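Long-range contacts in NikO protein (Streptomyces tendae, PDB 4FQD), which is an enolpyruvyl transferase essential in nikkomycin biosynthesis, probably transferring the enolpyruvyl group of phosphoenolpyruvate to a nucleotide acceptor, as its MurA relatives do with UDP-N-acetylglucosamine: residues A[282-287]-A[317-322]; A[111-116]-A[200-205]; A[369-374]-A[387-392]; A[53-58]-A[261-266]. The protein carries 4 engineered substitutions. All coordinates share one frame; numbering follows the deposited sequence.

Interaction 1 of 4, residues A[282-287]-A[317-322]; sequences PLRITG and EVTAHP
Over one face of the His321 ring lies CB of Pro282, 4.2 Å from the ring centroid and displaced toward the rim, a CH-pi contact. At the edge of the Arg284 guanidinium, near its plane, sits the carboxylate of Glu317. Both pairs belong to the neighbouring antiparallel strands 283-286 and 317-320 or their ends, in a mixed four-stranded sheet of the beta/alpha inverse barrel. Leu283 with Ala320 and Ile285 with Val318 are hydrogen-bonded pairs; Arg284 with Thr319 and Thr286 with Glu317 are non-hydrogen-bonded ones. The Ile285 N-H bonds to Val318 O at 2.7 Å. On the face bearing Leu283, Ile285, Val318 and Ala320, CB of Ile285 packs against CG2 of Val318 at 3.7 Å. Trp271 and Ile272 of helix 265-278 meet Ile285 there, and Ile290 and Val294 of helix 290-296 meet Val318, joining the sheet to these helices. The other face, with Arg284, Thr286, Glu317 and Thr319, is more exposed and carries the ion pair. Beyond CG the Glu317 chain is extended, which carries its carboxylate alongside Arg284. CG and CD of Arg284 each pass 3.6 Å from OE1 of Glu317; beyond them the arginine chain bends at chi3. NE2 of His321 is hydrogen-bonded to Asp312. In the salt bridge NH1 of Arg284 reaches OE2 of Glu317 at 2.7 Å, but the guanidinium and carboxylate planes stand 52° apart and the hydrogen bond itself is weak.

Interaction 2 of 4, residues A[111-116]-A[200-205]; sequences LLPALV and LLMGAV
The ring of Pro113 overlaps Leu201 and Met202 on the neighbouring helix: its CB lies 3.6 Å from SD of Met202 and 3.7 Å from CB of Leu201. This is helix-to-helix packing within the beta/alpha inverse barrel fold of the EPSP synthase family. The segments 112-116 and 200-204 run roughly parallel, their N-to-C directions 27° apart, with axes 9.2 Å from each other at closest approach. Pro113 stands in the first turn of its helix, where its lack of an N-H costs little, and turns its ring toward the other helix. CG of that ring also meets Leu201, 3.7 Å from CB and 3.9 Å from CD1, so the edge formed by CB and CG rests across the leucine from its root to one branch. Met202 comes from beside Leu201. A bend at chi2 (-60°) brings its sulfur close to both CA and CB of Pro113. One turn further along, Val116 offers CG1 to the same sulfur at 4.3 Å, a looser touch. No hydrogen bond crosses between the two segments, and every residue that touches is buried, so apolar packing carries the contact. Met148 of helix 142-149 and Phe151 also touch Met202, while Met224 of helix 219-231 touches Leu201, extending the apolar layer to further helices. Val205, the first residue past the helical turns, directs its CB toward segment 111-116, and its CG2 lies 4.1 Å from the carbonyl O of Pro113.

Interaction 3 of 4, residues A[369-374]-A[387-392]; sequences FGFAPE and TVLRVD
Leu389 stands over the Phe369 ring, its CB 3.5 Å from the centroid and only 8° off the ring normal, a CH-pi contact over the centre of the face. In the leucine CG is anti to the backbone N (chi1 164°); of the two methyls it bears, CD2 meets both aromatic residues, at 3.7 Å from CD1 of Phe369 and 3.7 Å from CZ of Phe371. The other methyl, CD1, comes to CB of Ala372 at 4.2 Å. A single leucine thus touches Phe369, Phe371 and Ala372. CE1 of Phe371 lies at the edge of the Phe369 ring, in its plane. Elsewhere at that edge CE2 of Phe369 approaches the carbonyl O of Thr387 at 3.5 Å, a contact of the ring rim with a backbone oxygen. No hydrogen bond joins the two segments. An alanine in place of Phe369 would probably open a gap beside Leu389, taking away the flat surface on which its CB rests and leaving CD2 with less to hold it. A type I turn from Phe369 to Ala372, closed by a bond from Ala372 N to Phe369 O, brings the two rings to the same leucine. The contact packs the beginning of helix 372-378 onto a mixed sheet of the beta/alpha inverse barrel, at strand 388-393, which lies between strands 356-362 and 382-385. Phe371 also packs against helices 344-351 and 409-419, whereas Arg390, on the same strand, hydrogen-bonds through NE to Ala185 O of the second subunit.

Interaction 4 of 4, residues A[53-58]-A[261-266]; sequences IENCPD and LIPDLI
Asn55 holds CG anti to its backbone N (chi1 -167°), and with chi2 at 33° its amide is turned so that ND2 meets the carbonyl O of Leu261. That bond is 2.9 Å long and nearly straight at 170°. The acceptor lies in the plane of the Asn55 amide, whereas ND2 sits above the carbonyl plane of Leu261. Beside it the N-H of Leu261 bonds to Glu54 O at 3.0 Å, so two hydrogen bonds grip Leu261 on its backbone N and O. Its side chain packs against Ile53 and Pro57: CG lies 3.6 Å from CG2 of Ile53, and the Leu261 and Pro57 side chains cross at about a right angle, CD1 of the leucine 3.8 Å from CD of the proline. An alanine in place of Asn55 would probably leave the buried Leu261 carbonyl without its amide partner and let the chain there shift more easily. Here two parallel strands of the beta/alpha inverse barrel, 50-54 and 257-260, end together and their chains diverge. Leu37 of helix 34-44 lies against Pro57, and past Leu261 the chain enters helix 265-278, with Asp264 as N-cap through its OD1 to Glu267 N.

In the fold
Interactions 1 and 4 are the only pair in direct touch: Gly287 C lies 4.0 Å from Pro263 CG, and their centres are about 17 Å apart. Helix 265-278, which starts in interaction 4, leads along the chain to strand 283-286 of interaction 1. Interaction 4 is also the most central, about 11 Å from the centre of the chain, against about 21 Å for each of the others. Interaction 2 falls within the long stretch of chain between the two segments of interaction 4, their nearest atoms about 11 Å apart. Interactions 2 and 3 lie on opposite sides of the chain's centre, about 38 Å apart between centres, and interaction 3 neighbours the second subunit.

Interaction 1 of 4, residues A[282-287]-A[317-322]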
loop_
_atom_site.group_PDB
_atom_site.type_symbol
_atom_site.label_atom_id
_atom_site.label_comp_id
_atom_site.label_asym_id
_atom_site.label_seq_id
_atom_site.Cartn_x
_atom_site.Cartn_y
_atom_site.Cartn_z
ATOM N N PRO A 282 -11.618 25.119 -15.931
ATOM C CA PRO A 282 -10.247 24.770 -15.540
ATOM C C PRO A 282 -9.622 25.803 -14.605
ATOM O O PRO A 282 -9.456 26.964 -14.980
ATOM C CB PRO A 282 -9.509 24.751 -16.878
ATOM C CG PRO A 282 -10.541 24.320 -17.848
ATOM C CD PRO A 282 -11.829 24.945 -17.380
ATOM N N LEU A 283 -9.287 25.372 -13.394
ATOM C CA LEU A 283 -8.752 26.266 -12.375
ATOM C C LEU A 283 -7.250 26.469 -12.535
ATOM O O LEU A 283 -6.466 25.526 -12.415
ATOM C CB LEU A 283 -9.057 25.720 -10.980
ATOM C CG LEU A 283 -8.704 26.643 -9.812
ATOM C CD1 LEU A 283 -9.590 27.879 -9.830
ATOM C CD2 LEU A 283 -8.823 25.909 -8.487
ATOM N N ARG A 284 -6.853 27.709 -12.801
ATOM C CA ARG A 284 -5.445 28.037 -12.975
ATOM C C ARG A 284 -4.786 28.275 -11.621
ATOM O O ARG A 284 -5.253 29.091 -10.825
ATOM C CB ARG A 284 -5.295 29.268 -13.869
ATOM C CG ARG A 284 -4.110 29.206 -14.819
ATOM C CD ARG A 284 -4.161 30.345 -15.823
ATOM N NE ARG A 284 -4.118 31.647 -15.165
ATOM C CZ ARG A 284 -3.000 32.323 -14.923
ATOM N NH1 ARG A 284 -1.830 31.820 -15.287
ATOM N NH2 ARG A 284 -3.050 33.500 -14.319
ATOM N N ILE A 285 -3.702 27.550 -11.362
ATOM C CA ILE A 285 -2.992 27.644 -10.091
ATOM C C ILE A 285 -1.545 28.065 -10.333
ATOM O O ILE A 285 -0.760 27.312 -10.906
ATOM C CB ILE A 285 -3.008 26.295 -9.350
ATOM C CG1 ILE A 285 -4.426 25.718 -9.325
ATOM C CG2 ILE A 285 -2.457 26.452 -7.943
ATOM C CD1 ILE A 285 -4.482 24.246 -8.979
ATOM N N THR A 286 -1.195 29.268 -9.888
ATOM C CA THR A 286 0.120 29.831 -10.181
ATOM C C THR A 286 1.083 29.769 -8.997
ATOM O O THR A 286 0.673 29.605 -7.848
ATOM C CB THR A 286 0.016 31.294 -10.655
ATOM O OG1 THR A 286 -0.480 32.112 -9.589
ATOM C CG2 THR A 286 -0.917 31.402 -11.854
ATOM N N GLY A 287 2.370 29.910 -9.298
ATOM C CA GLY A 287 3.412 29.895 -8.289
ATOM C C GLY A 287 4.772 29.839 -8.952
ATOM O O GLY A 287 4.971 29.066 -9.887
ATOM N N GLU A 317 2.753 27.741 -13.516
ATOM C CA GLU A 317 1.326 27.507 -13.335
ATOM C C GLU A 317 0.928 26.068 -13.643
ATOM O O GLU A 317 1.552 25.398 -14.466
ATOM C CB GLU A 317 0.509 28.466 -14.207
ATOM C CG GLU A 317 0.610 28.188 -15.697
ATOM C CD GLU A 317 -0.403 28.973 -16.508
ATOM O OE1 GLU A 317 -1.387 28.364 -16.977
ATOM O OE2 GLU A 317 -0.213 30.195 -16.679
ATOM N N VAL A 318 -0.111 25.596 -12.962
ATOM C CA VAL A 318 -0.737 24.326 -13.302
ATOM C C VAL A 318 -2.239 24.538 -13.444
ATOM O O VAL A 318 -2.809 25.440 -12.830
ATOM C CB VAL A 318 -0.458 23.226 -12.255
ATOM C CG1 VAL A 318 1.037 22.992 -12.121
ATOM C CG2 VAL A 318 -1.071 23.589 -10.912
ATOM N N THR A 319 -2.875 23.714 -14.269
ATOM C CA THR A 319 -4.299 23.862 -14.527
ATOM C C THR A 319 -5.064 22.585 -14.198
ATOM O O THR A 319 -4.877 21.554 -14.843
ATOM C CB THR A 319 -4.563 24.266 -15.987
ATOM O OG1 THR A 319 -4.012 25.566 -16.231
ATOM C CG2 THR A 319 -6.051 24.298 -16.267
ATOM N N ALA A 320 -5.922 22.664 -13.187
ATOM C CA ALA A 320 -6.717 21.518 -12.764
ATOM C C ALA A 320 -8.107 21.558 -13.389
ATOM O O ALA A 320 -8.835 22.540 -13.245
ATOM C CB ALA A 320 -6.813 21.470 -11.248
ATOM N N HIS A 321 -8.468 20.485 -14.083
ATOM C CA HIS A 321 -9.744 20.416 -14.787
ATOM C C HIS A 321 -10.825 19.751 -13.943
ATOM O O HIS A 321 -10.577 18.734 -13.295
ATOM C CB HIS A 321 -9.586 19.667 -16.111
ATOM C CG HIS A 321 -8.693 20.357 -17.095
ATOM N ND1 HIS A 321 -9.148 20.832 -18.305
ATOM C CD2 HIS A 321 -7.374 20.652 -17.046
ATOM C CE1 HIS A 321 -8.147 21.390 -18.962
ATOM N NE2 HIS A 321 -7.058 21.295 -18.218
ATOM N N PRO A 322 -12.034 20.330 -13.950
ATOM C CA PRO A 322 -13.193 19.755 -13.262
ATOM C C PRO A 322 -13.543 18.377 -13.815
ATOM O O PRO A 322 -13.080 18.010 -14.896
ATOM C CB PRO A 322 -14.316 20.745 -13.583
ATOM C CG PRO A 322 -13.617 22.028 -13.871
ATOM C CD PRO A 322 -12.347 21.634 -14.559
#

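Interaction 2 of 4, residues A[111-116]-A[200-205]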
loop_
_atom_site.group_PDB
_atom_site.type_symbol
_atom_site.label_atom_id
_atom_site.label_comp_id
_atom_site.label_asym_id
_atom_site.label_seq_id
_atom_site.Cartn_x
_atom_site.Cartn_y
_atom_site.Cartn_z
ATOM N N LEU A 111 15.835 24.925 15.546
ATOM C CA LEU A 111 16.721 26.021 15.917
ATOM C C LEU A 111 17.743 25.520 16.927
ATOM O O LEU A 111 18.749 26.180 17.186
ATOM C CB LEU A 111 15.922 27.180 16.514
ATOM C CG LEU A 111 14.968 27.909 15.568
ATOM C CD1 LEU A 111 14.143 28.939 16.325
ATOM C CD2 LEU A 111 15.742 28.568 14.440
ATOM N N LEU A 112 17.472 24.347 17.491
ATOM C CA LEU A 112 18.354 23.722 18.478
ATOM C C LEU A 112 19.814 23.532 18.035
ATOM O O LEU A 112 20.726 23.775 18.828
ATOM C CB LEU A 112 17.765 22.397 18.977
ATOM C CG LEU A 112 16.475 22.497 19.792
ATOM C CD1 LEU A 112 16.008 21.118 20.229
ATOM C CD2 LEU A 112 16.676 23.407 20.993
ATOM N N PRO A 113 20.047 23.080 16.784
ATOM C CA PRO A 113 21.444 22.977 16.346
ATOM C C PRO A 113 22.163 24.323 16.355
ATOM O O PRO A 113 23.351 24.377 16.665
ATOM C CB PRO A 113 21.317 22.464 14.910
ATOM C CG PRO A 113 20.047 21.705 14.902
ATOM C CD PRO A 113 19.128 22.470 15.804
ATOM N N ALA A 114 21.448 25.392 16.021
ATOM C CA ALA A 114 22.028 26.731 16.031
ATOM C C ALA A 114 22.326 27.190 17.454
ATOM O O ALA A 114 23.378 27.770 17.720
ATOM C CB ALA A 114 21.099 27.715 15.342
ATOM N N LEU A 115 21.393 26.926 18.362
ATOM C CA LEU A 115 21.527 27.336 19.756
ATOM C C LEU A 115 22.671 26.610 20.459
ATOM O O LEU A 115 23.500 27.234 21.120
ATOM C CB LEU A 115 20.218 27.091 20.511
ATOM C CG LEU A 115 18.987 27.871 20.042
ATOM C CD1 LEU A 115 17.739 27.388 20.764
ATOM C CD2 LEU A 115 19.188 29.363 20.254
ATOM N N VAL A 116 22.710 25.291 20.311
ATOM C CA VAL A 116 23.693 24.475 21.016
ATOM C C VAL A 116 25.106 24.692 20.472
ATOM O O VAL A 116 26.091 24.455 21.169
ATOM C CB VAL A 116 23.323 22.970 20.968
ATOM C CG1 VAL A 116 23.739 22.352 19.643
ATOM C CG2 VAL A 116 23.966 22.225 22.124
ATOM N N LEU A 200 21.796 17.163 9.368
ATOM C CA LEU A 200 22.395 18.050 8.378
ATOM C C LEU A 200 22.850 19.356 9.016
ATOM O O LEU A 200 23.961 19.824 8.766
ATOM C CB LEU A 200 21.413 18.336 7.244
ATOM C CG LEU A 200 21.481 17.393 6.046
ATOM C CD1 LEU A 200 20.353 17.691 5.080
ATOM C CD2 LEU A 200 22.826 17.528 5.352
ATOM N N LEU A 201 21.984 19.937 9.840
ATOM C CA LEU A 201 22.304 21.171 10.547
ATOM C C LEU A 201 23.485 20.967 11.489
ATOM O O LEU A 201 24.401 21.788 11.533
ATOM C CB LEU A 201 21.087 21.676 11.324
ATOM C CG LEU A 201 19.927 22.224 10.490
ATOM C CD1 LEU A 201 18.715 22.494 11.367
ATOM C CD2 LEU A 201 20.348 23.487 9.756
ATOM N N MET A 202 23.457 19.868 12.235
ATOM C CA MET A 202 24.534 19.540 13.164
ATOM C C MET A 202 25.848 19.311 12.429
ATOM O O MET A 202 26.916 19.666 12.924
ATOM C CB MET A 202 24.178 18.303 13.992
ATOM C CG MET A 202 23.051 18.520 14.988
ATOM S SD MET A 202 23.422 19.808 16.194
ATOM C CE MET A 202 24.855 19.110 17.011
ATOM N N GLY A 203 25.762 18.715 11.244
ATOM C CA GLY A 203 26.939 18.434 10.444
ATOM C C GLY A 203 27.628 19.690 9.948
ATOM O O GLY A 203 28.849 19.717 9.796
ATOM N N ALA A 204 26.844 20.734 9.703
ATOM C CA ALA A 204 27.377 21.986 9.175
ATOM C C ALA A 204 28.026 22.844 10.258
ATOM O O ALA A 204 28.946 23.614 9.982
ATOM C CB ALA A 204 26.286 22.767 8.457
ATOM N N VAL A 205 27.542 22.710 11.490
ATOM C CA VAL A 205 28.067 23.493 12.603
ATOM C C VAL A 205 29.097 22.705 13.406
ATOM O O VAL A 205 29.445 23.078 14.527
ATOM C CB VAL A 205 26.943 23.963 13.547
ATOM C CG1 VAL A 205 26.008 24.921 12.822
ATOM C CG2 VAL A 205 26.175 22.771 14.098
#

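Interaction 3 of 4, residues A[369-374]-A[387-392]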
loop_
_atom_site.group_PDB
_atom_site.type_symbol
_atom_site.label_atom_id
_atom_site.label_comp_id
_atom_site.label_asym_id
_atom_site.label_seq_id
_atom_site.Cartn_x
_atom_site.Cartn_y
_atom_site.Cartn_z
ATOM N N PHE A 369 -6.573 9.864 10.654
ATOM C CA PHE A 369 -7.780 9.732 9.855
ATOM C C PHE A 369 -8.942 10.338 10.628
ATOM O O PHE A 369 -10.074 9.865 10.542
ATOM C CB PHE A 369 -8.058 8.262 9.546
ATOM C CG PHE A 369 -7.052 7.634 8.625
ATOM C CD1 PHE A 369 -6.558 8.336 7.537
ATOM C CD2 PHE A 369 -6.595 6.346 8.849
ATOM C CE1 PHE A 369 -5.631 7.761 6.687
ATOM C CE2 PHE A 369 -5.668 5.766 8.002
ATOM C CZ PHE A 369 -5.185 6.475 6.920
ATOM N N GLY A 370 -8.651 11.391 11.388
ATOM C CA GLY A 370 -9.651 12.050 12.208
ATOM C C GLY A 370 -10.676 12.828 11.403
ATOM O O GLY A 370 -11.698 13.259 11.937
ATOM N N PHE A 371 -10.399 13.012 10.116
ATOM C CA PHE A 371 -11.324 13.700 9.224
ATOM C C PHE A 371 -12.426 12.758 8.747
ATOM O O PHE A 371 -13.498 13.201 8.335
ATOM C CB PHE A 371 -10.571 14.279 8.021
ATOM C CG PHE A 371 -9.830 13.249 7.212
ATOM C CD1 PHE A 371 -8.520 12.920 7.515
ATOM C CD2 PHE A 371 -10.443 12.613 6.145
ATOM C CE1 PHE A 371 -7.835 11.973 6.772
ATOM C CE2 PHE A 371 -9.767 11.665 5.399
ATOM C CZ PHE A 371 -8.461 11.346 5.713
ATOM N N ALA A 372 -12.148 11.459 8.809
ATOM C CA ALA A 372 -13.066 10.436 8.306
ATOM C C ALA A 372 -14.474 10.425 8.928
ATOM O O ALA A 372 -15.461 10.374 8.195
ATOM C CB ALA A 372 -12.422 9.042 8.377
ATOM N N PRO A 373 -14.579 10.467 10.273
ATOM C CA PRO A 373 -15.931 10.460 10.848
ATOM C C PRO A 373 -16.725 11.715 10.494
ATOM O O PRO A 373 -17.956 11.688 10.507
ATOM C CB PRO A 373 -15.672 10.415 12.358
ATOM C CG PRO A 373 -14.297 9.856 12.492
ATOM C CD PRO A 373 -13.547 10.404 11.324
ATOM N N GLU A 374 -16.025 12.800 10.180
ATOM C CA GLU A 374 -16.682 14.047 9.812
ATOM C C GLU A 374 -17.160 14.005 8.364
ATOM O O GLU A 374 -18.222 14.535 8.038
ATOM C CB GLU A 374 -15.747 15.234 10.040
ATOM C CG GLU A 374 -15.261 15.360 11.471
ATOM C CD GLU A 374 -16.402 15.443 12.465
ATOM O OE1 GLU A 374 -17.270 16.328 12.307
ATOM O OE2 GLU A 374 -16.434 14.618 13.404
ATOM N N THR A 387 -4.038 1.561 10.600
ATOM C CA THR A 387 -3.275 2.374 9.658
ATOM C C THR A 387 -3.971 2.495 8.311
ATOM O O THR A 387 -3.458 3.147 7.401
ATOM C CB THR A 387 -1.887 1.765 9.381
ATOM O OG1 THR A 387 -2.029 0.644 8.501
ATOM C CG2 THR A 387 -1.231 1.303 10.664
ATOM N N VAL A 388 -5.129 1.860 8.176
ATOM C CA VAL A 388 -5.796 1.779 6.882
ATOM C C VAL A 388 -7.120 2.535 6.845
ATOM O O VAL A 388 -7.949 2.405 7.743
ATOM C CB VAL A 388 -6.034 0.309 6.472
ATOM C CG1 VAL A 388 -6.844 0.228 5.182
ATOM C CG2 VAL A 388 -4.706 -0.414 6.321
ATOM N N LEU A 389 -7.300 3.330 5.796
ATOM C CA LEU A 389 -8.567 4.000 5.534
ATOM C C LEU A 389 -9.108 3.569 4.176
ATOM O O LEU A 389 -8.375 3.544 3.186
ATOM C CB LEU A 389 -8.389 5.518 5.568
ATOM C CG LEU A 389 -9.510 6.354 4.944
ATOM C CD1 LEU A 389 -10.815 6.175 5.706
ATOM C CD2 LEU A 389 -9.113 7.822 4.884
ATOM N N ARG A 390 -10.389 3.223 4.133
ATOM C CA ARG A 390 -11.020 2.813 2.885
ATOM C C ARG A 390 -12.213 3.705 2.560
ATOM O O ARG A 390 -13.019 4.019 3.434
ATOM C CB ARG A 390 -11.465 1.352 2.962
ATOM C CG ARG A 390 -11.929 0.772 1.635
ATOM C CD ARG A 390 -13.244 0.031 1.800
ATOM N NE ARG A 390 -13.223 -0.868 2.950
ATOM C CZ ARG A 390 -14.283 -1.145 3.701
ATOM N NH1 ARG A 390 -15.456 -0.589 3.427
ATOM N NH2 ARG A 390 -14.172 -1.973 4.730
ATOM N N VAL A 391 -12.313 4.115 1.301
ATOM C CA VAL A 391 -13.442 4.911 0.840
ATOM C C VAL A 391 -14.258 4.131 -0.186
ATOM O O VAL A 391 -13.728 3.686 -1.205
ATOM C CB VAL A 391 -12.980 6.248 0.225
ATOM C CG1 VAL A 391 -14.167 7.011 -0.346
ATOM C CG2 VAL A 391 -12.252 7.086 1.264
ATOM N N ASP A 392 -15.547 3.963 0.092
ATOM C CA ASP A 392 -16.430 3.205 -0.788
ATOM C C ASP A 392 -17.108 4.095 -1.822
ATOM O O ASP A 392 -18.273 4.461 -1.670
ATOM C CB ASP A 392 -17.487 2.458 0.027
ATOM C CG ASP A 392 -16.902 1.314 0.829
ATOM O OD1 ASP A 392 -15.958 0.666 0.332
ATOM O OD2 ASP A 392 -17.385 1.064 1.953
#

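Interaction 4 of 4, residues A[53-58]-A[261-266]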
loop_
_atom_site.group_PDB
_atom_site.type_symbol
_atom_site.label_atom_id
_atom_site.label_comp_id
_atom_site.label_asym_id
_atom_site.label_seq_id
_atom_site.Cartn_x
_atom_site.Cartn_y
_atom_site.Cartn_z
ATOM N N ILE A 53 14.585 35.560 1.863
ATOM C CA ILE A 53 13.674 34.495 1.466
ATOM C C ILE A 53 12.489 35.041 0.678
ATOM O O ILE A 53 11.568 35.627 1.249
ATOM C CB ILE A 53 13.151 33.729 2.694
ATOM C CG1 ILE A 53 14.315 33.297 3.588
ATOM C CG2 ILE A 53 12.330 32.529 2.262
ATOM C CD1 ILE A 53 13.884 32.602 4.859
ATOM N N GLU A 54 12.516 34.849 -0.636
ATOM C CA GLU A 54 11.418 35.286 -1.490
ATOM C C GLU A 54 10.332 34.219 -1.551
ATOM O O GLU A 54 10.573 33.061 -1.203
ATOM C CB GLU A 54 11.922 35.618 -2.894
ATOM C CG GLU A 54 13.044 36.640 -2.914
ATOM C CD GLU A 54 12.934 37.600 -4.080
ATOM O OE1 GLU A 54 11.845 37.677 -4.686
ATOM O OE2 GLU A 54 13.936 38.277 -4.390
ATOM N N ASN A 55 9.144 34.617 -2.000
ATOM C CA ASN A 55 7.978 33.740 -2.016
ATOM C C ASN A 55 7.734 33.134 -0.637
ATOM O O ASN A 55 7.500 31.934 -0.502
ATOM C CB ASN A 55 8.127 32.641 -3.076
ATOM C CG ASN A 55 6.826 31.903 -3.343
ATOM O OD1 ASN A 55 5.742 32.481 -3.264
ATOM N ND2 ASN A 55 6.929 30.615 -3.650
ATOM N N CYS A 56 7.814 33.974 0.389
ATOM C CA CYS A 56 7.610 33.521 1.758
ATOM C C CYS A 56 6.139 33.610 2.139
ATOM O O CYS A 56 5.516 34.661 1.985
ATOM C CB CYS A 56 8.462 34.339 2.731
ATOM S SG CYS A 56 8.286 33.848 4.463
ATOM N N PRO A 57 5.578 32.502 2.640
ATOM C CA PRO A 57 4.162 32.449 3.015
ATOM C C PRO A 57 3.863 33.311 4.237
ATOM O O PRO A 57 4.660 33.357 5.175
ATOM C CB PRO A 57 3.944 30.970 3.343
ATOM C CG PRO A 57 5.286 30.477 3.757
ATOM C CD PRO A 57 6.272 31.230 2.912
ATOM N N ASP A 58 2.723 33.993 4.214
ATOM C CA ASP A 58 2.296 34.811 5.341
ATOM C C ASP A 58 1.453 33.977 6.299
ATOM O O ASP A 58 0.227 34.094 6.331
ATOM C CB ASP A 58 1.506 36.024 4.847
ATOM C CG ASP A 58 1.134 36.974 5.970
ATOM O OD1 ASP A 58 1.815 36.959 7.017
ATOM O OD2 ASP A 58 0.161 37.740 5.800
ATOM N N LEU A 261 11.470 30.412 -2.332
ATOM C CA LEU A 261 10.859 29.173 -1.860
ATOM C C LEU A 261 10.052 28.453 -2.932
ATOM O O LEU A 261 9.395 29.079 -3.765
ATOM C CB LEU A 261 9.962 29.434 -0.648
ATOM C CG LEU A 261 10.650 29.791 0.667
ATOM C CD1 LEU A 261 9.626 29.922 1.785
ATOM C CD2 LEU A 261 11.709 28.761 1.022
ATOM N N ILE A 262 10.115 27.128 -2.901
ATOM C CA ILE A 262 9.271 26.294 -3.741
ATOM C C ILE A 262 7.823 26.475 -3.284
ATOM O O ILE A 262 7.564 26.591 -2.085
ATOM C CB ILE A 262 9.710 24.807 -3.654
ATOM C CG1 ILE A 262 8.911 23.928 -4.616
ATOM C CG2 ILE A 262 9.602 24.285 -2.227
ATOM C CD1 ILE A 262 9.414 22.502 -4.680
ATOM N N PRO A 263 6.880 26.555 -4.238
ATOM C CA PRO A 263 5.461 26.672 -3.889
ATOM C C PRO A 263 5.018 25.562 -2.942
ATOM O O PRO A 263 5.498 24.433 -3.059
ATOM C CB PRO A 263 4.763 26.528 -5.240
ATOM C CG PRO A 263 5.744 27.088 -6.209
ATOM C CD PRO A 263 7.101 26.696 -5.689
ATOM N N ASP A 264 4.126 25.891 -2.010
ATOM C CA ASP A 264 3.677 24.943 -0.996
ATOM C C ASP A 264 3.085 23.693 -1.637
ATOM O O ASP A 264 2.101 23.768 -2.373
ATOM C CB ASP A 264 2.661 25.596 -0.057
ATOM C CG ASP A 264 2.433 24.791 1.207
ATOM O OD1 ASP A 264 1.671 23.803 1.158
ATOM O OD2 ASP A 264 3.013 25.151 2.254
ATOM N N LEU A 265 3.699 22.550 -1.352
ATOM C CA LEU A 265 3.340 21.288 -1.986
ATOM C C LEU A 265 1.902 20.873 -1.691
ATOM O O LEU A 265 1.165 20.473 -2.592
ATOM C CB LEU A 265 4.302 20.181 -1.546
ATOM C CG LEU A 265 5.793 20.462 -1.738
ATOM C CD1 LEU A 265 6.628 19.251 -1.358
ATOM C CD2 LEU A 265 6.077 20.878 -3.166
ATOM N N ILE A 266 1.505 20.972 -0.428
ATOM C CA ILE A 266 0.171 20.548 -0.021
ATOM C C ILE A 266 -0.893 21.551 -0.461
ATOM O O ILE A 266 -2.043 21.183 -0.702
ATOM C CB ILE A 266 0.089 20.309 1.500
ATOM C CG1 ILE A 266 1.272 19.458 1.963
ATOM C CG2 ILE A 266 -1.221 19.628 1.867
ATOM C CD1 ILE A 266 1.376 18.120 1.256
#